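PDB 6K6R: thiosulfate sulfurtransferase RDL2, mitochondrial from Saccharomyces cerevisiae, which transfers sulfane sulfur from thiosulfate to cyanide, yielding thiocyanate and sulfite, as a single-domain rhodanese. Local coordinates for residues P30-F35 with T127-G132; N40-P45 with K64-I69; G78-P83 with A94-D99. One frame throughout, in Å; residues are numbered along the deposited sequence.

Contact 1: residues P30-F35 with T127-G132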
ATOM      1  N   PRO A  30      -6.500   0.804 -11.365  1.00 30.00           N
ATOM      2  CA  PRO A  30      -6.066   1.701 -10.288  1.00 28.30           C
ATOM      3  C   PRO A  30      -5.551   3.028 -10.821  1.00 16.13           C
ATOM      4  O   PRO A  30      -4.987   3.117 -11.913  1.00 15.66           O
ATOM      5  CB  PRO A  30      -4.947   0.911  -9.598  1.00 18.13           C
ATOM      6  CG  PRO A  30      -4.454  -0.031 -10.642  1.00 16.57           C
ATOM      7  CD  PRO A  30      -5.673  -0.413 -11.427  1.00 30.40           C
ATOM      8  N   LYS A  31      -5.756   4.072 -10.020  1.00 20.85           N
ATOM      9  CA  LYS A  31      -5.268   5.400 -10.365  1.00 22.45           C
ATOM     10  C   LYS A  31      -3.755   5.463 -10.194  1.00 27.22           C
ATOM     11  O   LYS A  31      -3.216   5.017  -9.177  1.00 30.21           O
ATOM     12  CB  LYS A  31      -5.952   6.447  -9.487  1.00 29.72           C
ATOM     13  CG  LYS A  31      -5.498   7.878  -9.716  1.00 29.83           C
ATOM     14  CD  LYS A  31      -6.108   8.794  -8.665  1.00 43.75           C
ATOM     15  CE  LYS A  31      -5.756  10.251  -8.905  1.00 52.61           C
ATOM     16  NZ  LYS A  31      -6.308  11.125  -7.831  1.00 54.29           N
ATOM     17  N   ILE A  32      -3.070   6.015 -11.190  1.00 26.18           N
ATOM     18  CA  ILE A  32      -1.613   6.062 -11.203  1.00 23.61           C
ATOM     19  C   ILE A  32      -1.149   7.321 -10.483  1.00 30.82           C
ATOM     20  O   ILE A  32      -1.572   8.434 -10.819  1.00 38.76           O
ATOM     21  CB  ILE A  32      -1.072   6.016 -12.642  1.00 29.80           C
ATOM     22  CG1 ILE A  32      -1.653   4.824 -13.408  1.00 24.40           C
ATOM     23  CG2 ILE A  32       0.445   5.952 -12.637  1.00 42.72           C
ATOM     24  CD1 ILE A  32      -2.830   5.173 -14.303  1.00 43.96           C
ATOM     25  N   TYR A  33      -0.277   7.147  -9.494  1.00 34.57           N
ATOM     26  CA  TYR A  33       0.251   8.245  -8.697  1.00 28.25           C
ATOM     27  C   TYR A  33       1.718   8.483  -9.031  1.00 33.94           C
ATOM     28  O   TYR A  33       2.445   7.560  -9.406  1.00 35.06           O
ATOM     29  CB  TYR A  33       0.102   7.960  -7.198  1.00 24.91           C
ATOM     30  CG  TYR A  33      -1.305   8.129  -6.673  1.00 36.91           C
ATOM     31  CD1 TYR A  33      -2.284   7.179  -6.933  1.00 26.13           C
ATOM     32  CD2 TYR A  33      -1.654   9.239  -5.915  1.00 31.34           C
ATOM     33  CE1 TYR A  33      -3.572   7.330  -6.454  1.00 30.70           C
ATOM     34  CE2 TYR A  33      -2.940   9.399  -5.431  1.00 20.52           C
ATOM     35  CZ  TYR A  33      -3.893   8.443  -5.704  1.00 33.74           C
ATOM     36  OH  TYR A  33      -5.173   8.598  -5.224  1.00 43.91           O
ATOM     37  N   THR A  34       2.148   9.734  -8.886  1.00 29.41           N
ATOM     38  CA  THR A  34       3.520  10.123  -9.158  1.00 26.76           C
ATOM     39  C   THR A  34       4.272  10.336  -7.847  1.00 25.14           C
ATOM     40  O   THR A  34       3.714  10.219  -6.753  1.00 30.79           O
ATOM     41  CB  THR A  34       3.560  11.383 -10.024  1.00 21.90           C
ATOM     42  OG1 THR A  34       2.896  12.453  -9.341  1.00 30.40           O
ATOM     43  CG2 THR A  34       2.871  11.135 -11.356  1.00 21.35           C
ATOM     44  N   PHE A  35       5.562  10.654  -7.965  1.00 22.84           N
ATOM     45  CA  PHE A  35       6.383  10.897  -6.781  1.00 22.88           C
ATOM     46  C   PHE A  35       5.823  12.046  -5.952  1.00 33.02           C
ATOM     47  O   PHE A  35       5.706  11.942  -4.726  1.00 32.15           O
ATOM     48  CB  PHE A  35       7.827  11.180  -7.199  1.00 34.04           C
ATOM     49  CG  PHE A  35       8.738  11.529  -6.053  1.00 32.07           C
ATOM     50  CD1 PHE A  35       9.418  10.538  -5.364  1.00 36.56           C
ATOM     51  CD2 PHE A  35       8.926  12.849  -5.673  1.00 36.09           C
ATOM     52  CE1 PHE A  35      10.259  10.855  -4.312  1.00 36.11           C
ATOM     53  CE2 PHE A  35       9.763  13.173  -4.621  1.00 41.51           C
ATOM     54  CZ  PHE A  35      10.431  12.175  -3.941  1.00 41.20           C
ATOM     55  N   THR A 127      -8.812   1.952  -5.593  1.00 23.39           N
ATOM     56  CA  THR A 127      -7.406   1.594  -5.481  1.00 27.55           C
ATOM     57  C   THR A 127      -6.544   2.543  -6.304  1.00 23.47           C
ATOM     58  O   THR A 127      -7.016   3.217  -7.222  1.00 24.62           O
ATOM     59  CB  THR A 127      -7.139   0.149  -5.942  1.00 16.46           C
ATOM     60  OG1 THR A 127      -7.348   0.049  -7.357  1.00 23.77           O
ATOM     61  CG2 THR A 127      -8.053  -0.835  -5.224  1.00 17.23           C
ATOM     62  N   GLY A 128      -5.253   2.574  -5.953  1.00 19.08           N
ATOM     63  CA  GLY A 128      -4.274   3.322  -6.711  1.00 19.72           C
ATOM     64  C   GLY A 128      -2.949   2.584  -6.725  1.00 22.59           C
ATOM     65  O   GLY A 128      -2.766   1.589  -6.022  1.00 26.60           O
ATOM     66  N   ILE A 129      -2.024   3.087  -7.541  1.00 19.46           N
ATOM     67  CA  ILE A 129      -0.708   2.472  -7.691  1.00 23.64           C
ATOM     68  C   ILE A 129       0.337   3.563  -7.872  1.00 33.33           C
ATOM     69  O   ILE A 129       0.159   4.477  -8.684  1.00 32.99           O
ATOM     70  CB  ILE A 129      -0.657   1.488  -8.878  1.00 27.95           C
ATOM     71  CG1 ILE A 129      -1.152   2.163 -10.160  1.00 39.97           C
ATOM     72  CG2 ILE A 129      -1.465   0.232  -8.577  1.00 24.78           C
ATOM     73  CD1 ILE A 129      -0.634   1.518 -11.429  1.00 32.63           C
ATOM     74  N   TYR A 130       1.430   3.467  -7.112  1.00 30.12           N
ATOM     75  CA  TYR A 130       2.611   4.276  -7.360  1.00 23.30           C
ATOM     76  C   TYR A 130       3.630   3.408  -8.081  1.00 32.88           C
ATOM     77  O   TYR A 130       4.223   2.517  -7.453  1.00 30.71           O
ATOM     78  CB  TYR A 130       3.195   4.818  -6.056  1.00 22.57           C
ATOM     79  CG  TYR A 130       4.560   5.452  -6.220  1.00 32.58           C
ATOM     80  CD1 TYR A 130       4.783   6.429  -7.183  1.00 32.39           C
ATOM     81  CD2 TYR A 130       5.627   5.071  -5.415  1.00 33.22           C
ATOM     82  CE1 TYR A 130       6.028   7.009  -7.339  1.00 27.41           C
ATOM     83  CE2 TYR A 130       6.876   5.647  -5.563  1.00 28.20           C
ATOM     84  CZ  TYR A 130       7.070   6.615  -6.527  1.00 31.15           C
ATOM     85  OH  TYR A 130       8.311   7.192  -6.680  1.00 32.40           O
ATOM     86  N   PRO A 131       3.863   3.614  -9.380  1.00 34.58           N
ATOM     87  CA  PRO A 131       4.737   2.692 -10.127  1.00 36.90           C
ATOM     88  C   PRO A 131       6.178   2.676  -9.648  1.00 36.42           C
ATOM     89  O   PRO A 131       6.896   1.711  -9.936  1.00 36.68           O
ATOM     90  CB  PRO A 131       4.641   3.210 -11.571  1.00 33.92           C
ATOM     91  CG  PRO A 131       3.390   4.027 -11.611  1.00 32.50           C
ATOM     92  CD  PRO A 131       3.261   4.635 -10.251  1.00 28.37           C
ATOM     93  N   GLY A 132       6.627   3.704  -8.935  1.00 32.64           N
ATOM     94  CA  GLY A 132       8.015   3.748  -8.511  1.00 30.47           C
ATOM     95  C   GLY A 132       8.299   2.749  -7.402  1.00 36.38           C
ATOM     96  O   GLY A 132       7.476   2.519  -6.514  1.00 23.57           O
TER
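The backbone O of I129 is approached by two groups of the facing segment: the N-H of Y33 in a hydrogen bond of 2.8 Å, and the CA-H of I32 in a longer C-H...O contact. This is the edge of the parallel sheet of the rhodanese fold, where the short strand 31-32 lies against strand 127-129. The ladder continues with K31, which accepts from I129 N through its O at 2.8 Å and donates through its N to T127 O at 3.2 Å, a more bent approach with a C=O...N angle of 130°. On its other side, backbone hydrogen bonds of G128 with L102 and F104, and of Y130 with F104, join strand 127-129 to strand 101-104.

The face carrying I32 and I129 is apolar. I129 has CG2 anti to its carbonyl carbon, where it meets P30 CG at 3.6 Å, while its CD1 runs beside I32 CG1, both side chains pointing the same way. I32 CG2 then rests on P131 CG at 3.7 Å, crossing it at about a right angle. P30 CB also touches T127 OG1, which hydrogen-bonds to E116 of helix 111-121. On the other face the Y33 ring comes close to G128, with CE1 4.1 Å from G128 CA; a CB on the glycine would run into that ring. Y33 OH reaches past the pair to E101.

Where the strands end, Y130 takes over. Its CG is anti to the backbone N (chi1 169°), the ring edge faces Y33 O, and at the far end OH lies at the edge of the F35 ring, 3.8 Å from CD1.

Contact 2: residues N40-P45 with K64-I69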
ATOM      1  N   ASN A  40       3.237  14.310  -1.336  1.00 31.45           N
ATOM      2  CA  ASN A  40       2.196  15.124  -0.718  1.00 32.52           C
ATOM      3  C   ASN A  40       1.374  14.307   0.270  1.00 33.27           C
ATOM      4  O   ASN A  40       1.008  14.803   1.341  1.00 39.84           O
ATOM      5  CB  ASN A  40       1.291  15.728  -1.793  1.00 43.31           C
ATOM      6  CG  ASN A  40       1.981  16.817  -2.591  1.00 40.46           C
ATOM      7  OD1 ASN A  40       2.951  17.420  -2.133  1.00 48.90           O
ATOM      8  ND2 ASN A  40       1.479  17.075  -3.795  1.00 36.90           N
ATOM      9  N   LEU A  41       1.077  13.051  -0.073  1.00 39.20           N
ATOM     10  CA  LEU A  41       0.286  12.207   0.816  1.00 34.44           C
ATOM     11  C   LEU A  41       1.053  11.840   2.078  1.00 36.14           C
ATOM     12  O   LEU A  41       0.450  11.686   3.147  1.00 30.44           O
ATOM     13  CB  LEU A  41      -0.159  10.944   0.079  1.00 46.01           C
ATOM     14  CG  LEU A  41      -1.575  10.973  -0.498  1.00 48.45           C
ATOM     15  CD1 LEU A  41      -1.985   9.589  -0.968  1.00 41.99           C
ATOM     16  CD2 LEU A  41      -2.559  11.508   0.529  1.00 45.13           C
ATOM     17  N   VAL A  42       2.376  11.691   1.980  1.00 35.39           N
ATOM     18  CA  VAL A  42       3.174  11.397   3.165  1.00 41.96           C
ATOM     19  C   VAL A  42       3.276  12.630   4.056  1.00 40.14           C
ATOM     20  O   VAL A  42       3.184  12.532   5.286  1.00 39.41           O
ATOM     21  CB  VAL A  42       4.564  10.874   2.755  1.00 34.77           C
ATOM     22  CG1 VAL A  42       5.494  10.821   3.956  1.00 32.42           C
ATOM     23  CG2 VAL A  42       4.441   9.502   2.115  1.00 26.09           C
ATOM     24  N   GLU A  43       3.449  13.807   3.452  1.00 39.77           N
ATOM     25  CA  GLU A  43       3.587  15.029   4.239  1.00 42.83           C
ATOM     26  C   GLU A  43       2.259  15.445   4.860  1.00 45.51           C
ATOM     27  O   GLU A  43       2.228  15.957   5.985  1.00 52.40           O
ATOM     28  CB  GLU A  43       4.152  16.150   3.369  1.00 39.36           C
ATOM     29  CG  GLU A  43       5.651  16.050   3.129  1.00 29.76           C
ATOM     30  CD  GLU A  43       6.125  16.945   2.002  1.00 47.57           C
ATOM     31  OE1 GLU A  43       5.269  17.504   1.285  1.00 39.87           O
ATOM     32  OE2 GLU A  43       7.355  17.086   1.832  1.00 33.31           O
ATOM     33  N   HIS A  44       1.153  15.237   4.146  1.00 43.83           N
ATOM     34  CA  HIS A  44      -0.183  15.575   4.634  1.00 44.48           C
ATOM     35  C   HIS A  44      -1.082  14.359   4.462  1.00 36.89           C
ATOM     36  O   HIS A  44      -1.685  14.165   3.397  1.00 37.52           O
ATOM     37  CB  HIS A  44      -0.751  16.790   3.903  1.00 50.72           C
ATOM     38  CG  HIS A  44       0.161  17.978   3.904  1.00 59.44           C
ATOM     39  ND1 HIS A  44       0.890  18.358   2.799  1.00 56.74           N
ATOM     40  CD2 HIS A  44       0.464  18.868   4.878  1.00 55.33           C
ATOM     41  CE1 HIS A  44       1.602  19.432   3.090  1.00 61.49           C
ATOM     42  NE2 HIS A  44       1.361  19.762   4.346  1.00 63.87           N
ATOM     43  N   PRO A  45      -1.189  13.514   5.487  1.00 40.08           N
ATOM     44  CA  PRO A  45      -2.020  12.309   5.368  1.00 30.07           C
ATOM     45  C   PRO A  45      -3.478  12.649   5.092  1.00 41.90           C
ATOM     46  O   PRO A  45      -4.030  13.606   5.640  1.00 46.23           O
ATOM     47  CB  PRO A  45      -1.852  11.627   6.730  1.00 28.62           C
ATOM     48  CG  PRO A  45      -0.538  12.123   7.237  1.00 38.40           C
ATOM     49  CD  PRO A  45      -0.432  13.540   6.749  1.00 44.87           C
ATOM     50  N   LYS A  64      11.192   2.127   5.863  1.00 26.91           N
ATOM     51  CA  LYS A  64       9.737   2.187   5.844  1.00 29.03           C
ATOM     52  C   LYS A  64       9.320   3.592   5.436  1.00 38.83           C
ATOM     53  O   LYS A  64       9.722   4.571   6.076  1.00 37.87           O
ATOM     54  CB  LYS A  64       9.146   1.833   7.207  1.00 23.75           C
ATOM     55  CG  LYS A  64       7.622   1.861   7.236  1.00 26.46           C
ATOM     56  CD  LYS A  64       7.075   1.453   8.595  1.00 22.38           C
ATOM     57  CE  LYS A  64       6.356   2.611   9.271  1.00 30.86           C
ATOM     58  NZ  LYS A  64       4.973   2.795   8.747  1.00 38.58           N
ATOM     59  N   MET A  65       8.534   3.691   4.376  1.00 29.01           N
ATOM     60  CA  MET A  65       7.967   4.978   3.997  1.00 29.16           C
ATOM     61  C   MET A  65       6.980   5.406   5.073  1.00 28.81           C
ATOM     62  O   MET A  65       6.044   4.654   5.374  1.00 30.02           O
ATOM     63  CB  MET A  65       7.282   4.883   2.638  1.00 30.65           C
ATOM     64  CG  MET A  65       7.039   6.228   1.976  1.00 37.35           C
ATOM     65  SD  MET A  65       6.358   6.067   0.316  1.00 26.33           S
ATOM     66  CE  MET A  65       4.611   6.161   0.669  1.00 20.11           C
ATOM     67  N   PRO A  66       7.156   6.573   5.693  1.00 32.03           N
ATOM     68  CA  PRO A  66       6.264   6.965   6.792  1.00 27.99           C
ATOM     69  C   PRO A  66       4.809   7.023   6.347  1.00 25.70           C
ATOM     70  O   PRO A  66       4.502   7.293   5.184  1.00 27.51           O
ATOM     71  CB  PRO A  66       6.784   8.350   7.201  1.00 31.47           C
ATOM     72  CG  PRO A  66       7.683   8.793   6.083  1.00 34.32           C
ATOM     73  CD  PRO A  66       8.236   7.549   5.476  1.00 32.75           C
ATOM     74  N   THR A  67       3.916   6.747   7.300  1.00 23.64           N
ATOM     75  CA  THR A  67       2.460   6.688   7.169  1.00 24.90           C
ATOM     76  C   THR A  67       1.973   5.482   6.373  1.00 28.19           C
ATOM     77  O   THR A  67       0.764   5.365   6.140  1.00 27.29           O
ATOM     78  CB  THR A  67       1.859   7.957   6.543  1.00 32.94           C
ATOM     79  OG1 THR A  67       2.212   8.026   5.155  1.00 37.79           O
ATOM     80  CG2 THR A  67       2.361   9.203   7.261  1.00 37.30           C
ATOM     81  N   THR A  68       2.855   4.578   5.957  1.00 20.77           N
ATOM     82  CA  THR A  68       2.417   3.404   5.221  1.00 29.78           C
ATOM     83  C   THR A  68       1.996   2.289   6.172  1.00 29.16           C
ATOM     84  O   THR A  68       2.403   2.236   7.336  1.00 33.90           O
ATOM     85  CB  THR A  68       3.522   2.883   4.300  1.00 24.67           C
ATOM     86  OG1 THR A  68       4.740   2.735   5.043  1.00 22.86           O
ATOM     87  CG2 THR A  68       3.747   3.834   3.150  1.00 26.48           C
ATOM     88  N   ILE A  69       1.168   1.386   5.654  1.00 30.48           N
ATOM     89  CA  ILE A  69       0.853   0.124   6.309  1.00 19.81           C
ATOM     90  C   ILE A  69       1.480  -0.992   5.486  1.00 27.55           C
ATOM     91  O   ILE A  69       1.544  -0.905   4.254  1.00 26.35           O
ATOM     92  CB  ILE A  69      -0.668  -0.083   6.464  1.00 31.03           C
ATOM     93  CG1 ILE A  69      -1.361  -0.094   5.101  1.00 28.96           C
ATOM     94  CG2 ILE A  69      -1.264   0.994   7.360  1.00 31.24           C
ATOM     95  CD1 ILE A  69      -2.810  -0.540   5.155  1.00 26.37           C
TER
HETATM   96  O   HOH W   1      -0.189   9.051   4.055  1.00 36.10           O
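V42, near the end of helix 35-43, meets the type II beta turn M65-T68 that leads into strand 69-70 of the rhodanese domain. From V42 CB the side chain forks into two methyls. CG1, anti to the backbone N (chi1 169°), is 3.7 Å from P66 CG, the two side chains crossing at about a right angle. CG2, anti to the carbonyl carbon, lies 3.6 Å from M65 CE, which the bend at chi3 (93°) brings over to it. P66 O lies 3.9 Å from V42 CG1 and 3.8 Å from V42 CG2. An alanine in place of V42 would probably open a gap between helix and turn, leaving P66 CG and M65 CE without these methyl partners. V42 also touches L51 of strand 49-53 and V145.

T67, the third residue of the turn, has positive phi (71°), and its CB points toward the helix segment. Its CG2 lies 4.0 Å from V42 O and about as far from P45 CG. No direct hydrogen bond joins the two segments. The polar link is made by one water, which donates to L41 O at 2.9 Å and to T67 OG1 at 2.8 Å.

Contact 3: residues G78-P83 with A94-D99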
ATOM      1  N   GLY A  78      -3.861 -13.378   0.855  1.00 23.87           N
ATOM      2  CA  GLY A  78      -5.255 -13.290   1.241  1.00 15.67           C
ATOM      3  C   GLY A  78      -5.478 -12.423   2.463  1.00 20.85           C
ATOM      4  O   GLY A  78      -6.498 -12.556   3.147  1.00 27.49           O
ATOM      5  N   ALA A  79      -4.532 -11.521   2.740  1.00 22.63           N
ATOM      6  CA  ALA A  79      -4.612 -10.693   3.940  1.00 24.04           C
ATOM      7  C   ALA A  79      -5.868  -9.829   3.940  1.00 28.30           C
ATOM      8  O   ALA A  79      -6.618  -9.803   4.923  1.00 32.61           O
ATOM      9  CB  ALA A  79      -3.363  -9.821   4.055  1.00 28.80           C
ATOM     10  N   LEU A  80      -6.117  -9.113   2.843  1.00 31.41           N
ATOM     11  CA  LEU A  80      -7.273  -8.226   2.771  1.00 26.10           C
ATOM     12  C   LEU A  80      -8.598  -8.977   2.714  1.00 27.46           C
ATOM     13  O   LEU A  80      -9.650  -8.331   2.653  1.00 20.79           O
ATOM     14  CB  LEU A  80      -7.144  -7.295   1.566  1.00 27.40           C
ATOM     15  CG  LEU A  80      -6.175  -6.129   1.772  1.00 16.94           C
ATOM     16  CD1 LEU A  80      -5.915  -5.396   0.469  1.00 17.35           C
ATOM     17  CD2 LEU A  80      -6.703  -5.175   2.835  1.00 27.44           C
ATOM     18  N   GLY A  81      -8.574 -10.306   2.728  1.00 32.33           N
ATOM     19  CA  GLY A  81      -9.760 -11.116   2.881  1.00 29.59           C
ATOM     20  C   GLY A  81      -9.943 -11.691   4.266  1.00 33.57           C
ATOM     21  O   GLY A  81     -10.899 -12.441   4.490  1.00 26.25           O
ATOM     22  N   LEU A  82      -9.058 -11.361   5.203  1.00 32.44           N
ATOM     23  CA  LEU A  82      -9.145 -11.901   6.549  1.00 38.52           C
ATOM     24  C   LEU A  82     -10.312 -11.270   7.304  1.00 36.63           C
ATOM     25  O   LEU A  82     -10.700 -10.133   7.026  1.00 33.21           O
ATOM     26  CB  LEU A  82      -7.851 -11.640   7.317  1.00 29.83           C
ATOM     27  CG  LEU A  82      -6.617 -12.472   6.970  1.00 24.21           C
ATOM     28  CD1 LEU A  82      -5.376 -11.826   7.566  1.00 23.50           C
ATOM     29  CD2 LEU A  82      -6.774 -13.899   7.468  1.00 24.78           C
ATOM     30  N   PRO A  83     -10.895 -11.991   8.260  1.00 46.87           N
ATOM     31  CA  PRO A  83     -11.861 -11.359   9.162  1.00 40.37           C
ATOM     32  C   PRO A  83     -11.221 -10.210   9.927  1.00 42.16           C
ATOM     33  O   PRO A  83     -10.005 -10.160  10.128  1.00 39.72           O
ATOM     34  CB  PRO A  83     -12.279 -12.501  10.095  1.00 32.19           C
ATOM     35  CG  PRO A  83     -12.052 -13.734   9.286  1.00 35.33           C
ATOM     36  CD  PRO A  83     -10.831 -13.450   8.455  1.00 44.85           C
ATOM     37  N   ALA A  94      -5.800  -1.770  12.152  1.00 41.56           N
ATOM     38  CA  ALA A  94      -7.179  -2.029  11.762  1.00 39.35           C
ATOM     39  C   ALA A  94      -7.262  -2.447  10.300  1.00 35.09           C
ATOM     40  O   ALA A  94      -6.555  -1.910   9.441  1.00 39.66           O
ATOM     41  CB  ALA A  94      -8.040  -0.791  12.003  1.00 39.41           C
ATOM     42  N   LYS A  95      -8.126  -3.414  10.022  1.00 31.90           N
ATOM     43  CA  LYS A  95      -8.425  -3.776   8.646  1.00 32.71           C
ATOM     44  C   LYS A  95      -9.090  -2.588   7.963  1.00 39.87           C
ATOM     45  O   LYS A  95     -10.155  -2.141   8.418  1.00 40.38           O
ATOM     46  CB  LYS A  95      -9.329  -5.004   8.582  1.00 24.26           C
ATOM     47  CG  LYS A  95      -9.878  -5.290   7.191  1.00 29.40           C
ATOM     48  CD  LYS A  95     -10.230  -6.760   7.016  1.00 25.58           C
ATOM     49  CE  LYS A  95     -11.455  -6.928   6.130  1.00 39.25           C
ATOM     50  NZ  LYS A  95     -11.355  -8.128   5.255  1.00 37.01           N
ATOM     51  N   PRO A  96      -8.505  -2.041   6.902  1.00 38.39           N
ATOM     52  CA  PRO A  96      -9.043  -0.820   6.295  1.00 32.51           C
ATOM     53  C   PRO A  96     -10.467  -1.025   5.813  1.00 36.09           C
ATOM     54  O   PRO A  96     -10.797  -2.082   5.253  1.00 39.11           O
ATOM     55  CB  PRO A  96      -8.091  -0.554   5.118  1.00 33.38           C
ATOM     56  CG  PRO A  96      -7.364  -1.843   4.893  1.00 33.61           C
ATOM     57  CD  PRO A  96      -7.283  -2.509   6.226  1.00 29.22           C
ATOM     58  N   PRO A  97     -11.344  -0.048   6.033  1.00 41.34           N
ATOM     59  CA  PRO A  97     -12.692  -0.130   5.461  1.00 37.72           C
ATOM     60  C   PRO A  97     -12.629  -0.187   3.943  1.00 29.00           C
ATOM     61  O   PRO A  97     -11.697   0.323   3.318  1.00 36.77           O
ATOM     62  CB  PRO A  97     -13.369   1.157   5.949  1.00 37.44           C
ATOM     63  CG  PRO A  97     -12.574   1.585   7.141  1.00 47.80           C
ATOM     64  CD  PRO A  97     -11.167   1.145   6.878  1.00 39.98           C
ATOM     65  N   HIS A  98     -13.641  -0.820   3.350  1.00 28.35           N
ATOM     66  CA  HIS A  98     -13.635  -1.050   1.911  1.00 24.58           C
ATOM     67  C   HIS A  98     -13.882   0.217   1.103  1.00 43.03           C
ATOM     68  O   HIS A  98     -13.802   0.168  -0.129  1.00 39.48           O
ATOM     69  CB  HIS A  98     -14.668  -2.118   1.557  1.00 25.78           C
ATOM     70  CG  HIS A  98     -14.354  -3.465   2.128  1.00 35.64           C
ATOM     71  ND1 HIS A  98     -13.799  -4.481   1.380  1.00 41.10           N
ATOM     72  CD2 HIS A  98     -14.505  -3.959   3.380  1.00 38.83           C
ATOM     73  CE1 HIS A  98     -13.628  -5.545   2.145  1.00 40.57           C
ATOM     74  NE2 HIS A  98     -14.049  -5.254   3.363  1.00 50.98           N
ATOM     75  N   ASP A  99     -14.176   1.341   1.755  1.00 34.96           N
ATOM     76  CA  ASP A  99     -14.292   2.613   1.056  1.00 41.97           C
ATOM     77  C   ASP A  99     -12.969   3.358   0.965  1.00 41.45           C
ATOM     78  O   ASP A  99     -12.848   4.282   0.153  1.00 40.40           O
ATOM     79  CB  ASP A  99     -15.331   3.507   1.744  1.00 47.71           C
ATOM     80  CG  ASP A  99     -15.217   3.479   3.255  1.00 53.75           C
ATOM     81  OD1 ASP A  99     -14.300   4.134   3.796  1.00 46.65           O
ATOM     82  OD2 ASP A  99     -16.043   2.802   3.900  1.00 61.75           O
TER
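K95 sends its ammonium group to two backbone carbonyls, L80 O and L82 O, and so ties together the two ends of the connection that carries helix 84-91 between strands 69-70 and 101-104 of the rhodanese fold. The carbonyls belong to a 3-10 turn around residues 79-81 and to the residue after it, just before P83 at the N-cap of the helix.

The lysine starts straight and finishes bent. CG is anti to the backbone N (chi1 170°), but the chain departs from a fully extended form at chi3 and again at chi4, and this second bend sets NZ between the two acceptors. The bond to L82 O is 2.8 Å long, with NZ only slightly tilted from the carbonyl plane. That to L80 O is 3.1 Å and quite different in approach: NZ stands well above the carbonyl plane, 60° out of it. CD and CE also lie close to L82 O, each 3.4 Å away. Two such acceptors would be expected to favour the charged form of the amine. K95 also touches F87 of helix 84-91 and Y124.

Beside this polar pair lies an apolar one. In L80, CG is anti to the carbonyl carbon (chi1 -77°), and the end of the side chain comes nearer the 94-99 segment, where it crosses P96 at about a right angle. Both also touch L102 of strand 101-104, while L82 directs its branch away, to F87 and F91. The apolar touch itself is L80 CD2 to P96 CG, 4.0 Å.

Along the chain, contact 1 closes a long loop from strand 31-32 to strand 127-129, and contacts 2 and 3 follow one another inside it. Contact 1 forms one edge of the five-stranded parallel sheet; contact 2 reaches the other, since its turn leads into the outermost strand 69-70, and helix 35-43 connects the two places, whose centres are 14 Å apart. Contact 3 spans the two ends of helix 84-91, about 20 Å from contact 1 and 19 Å from contact 2, centre to centre. Its later segment leads to the inner strand 101-104, shortly before C106, seen in this structure as S-mercaptocysteine, the persulfide form, and predicted to be the active-site residue. Contacts 2 and 3 thus pack connections beside the sheet.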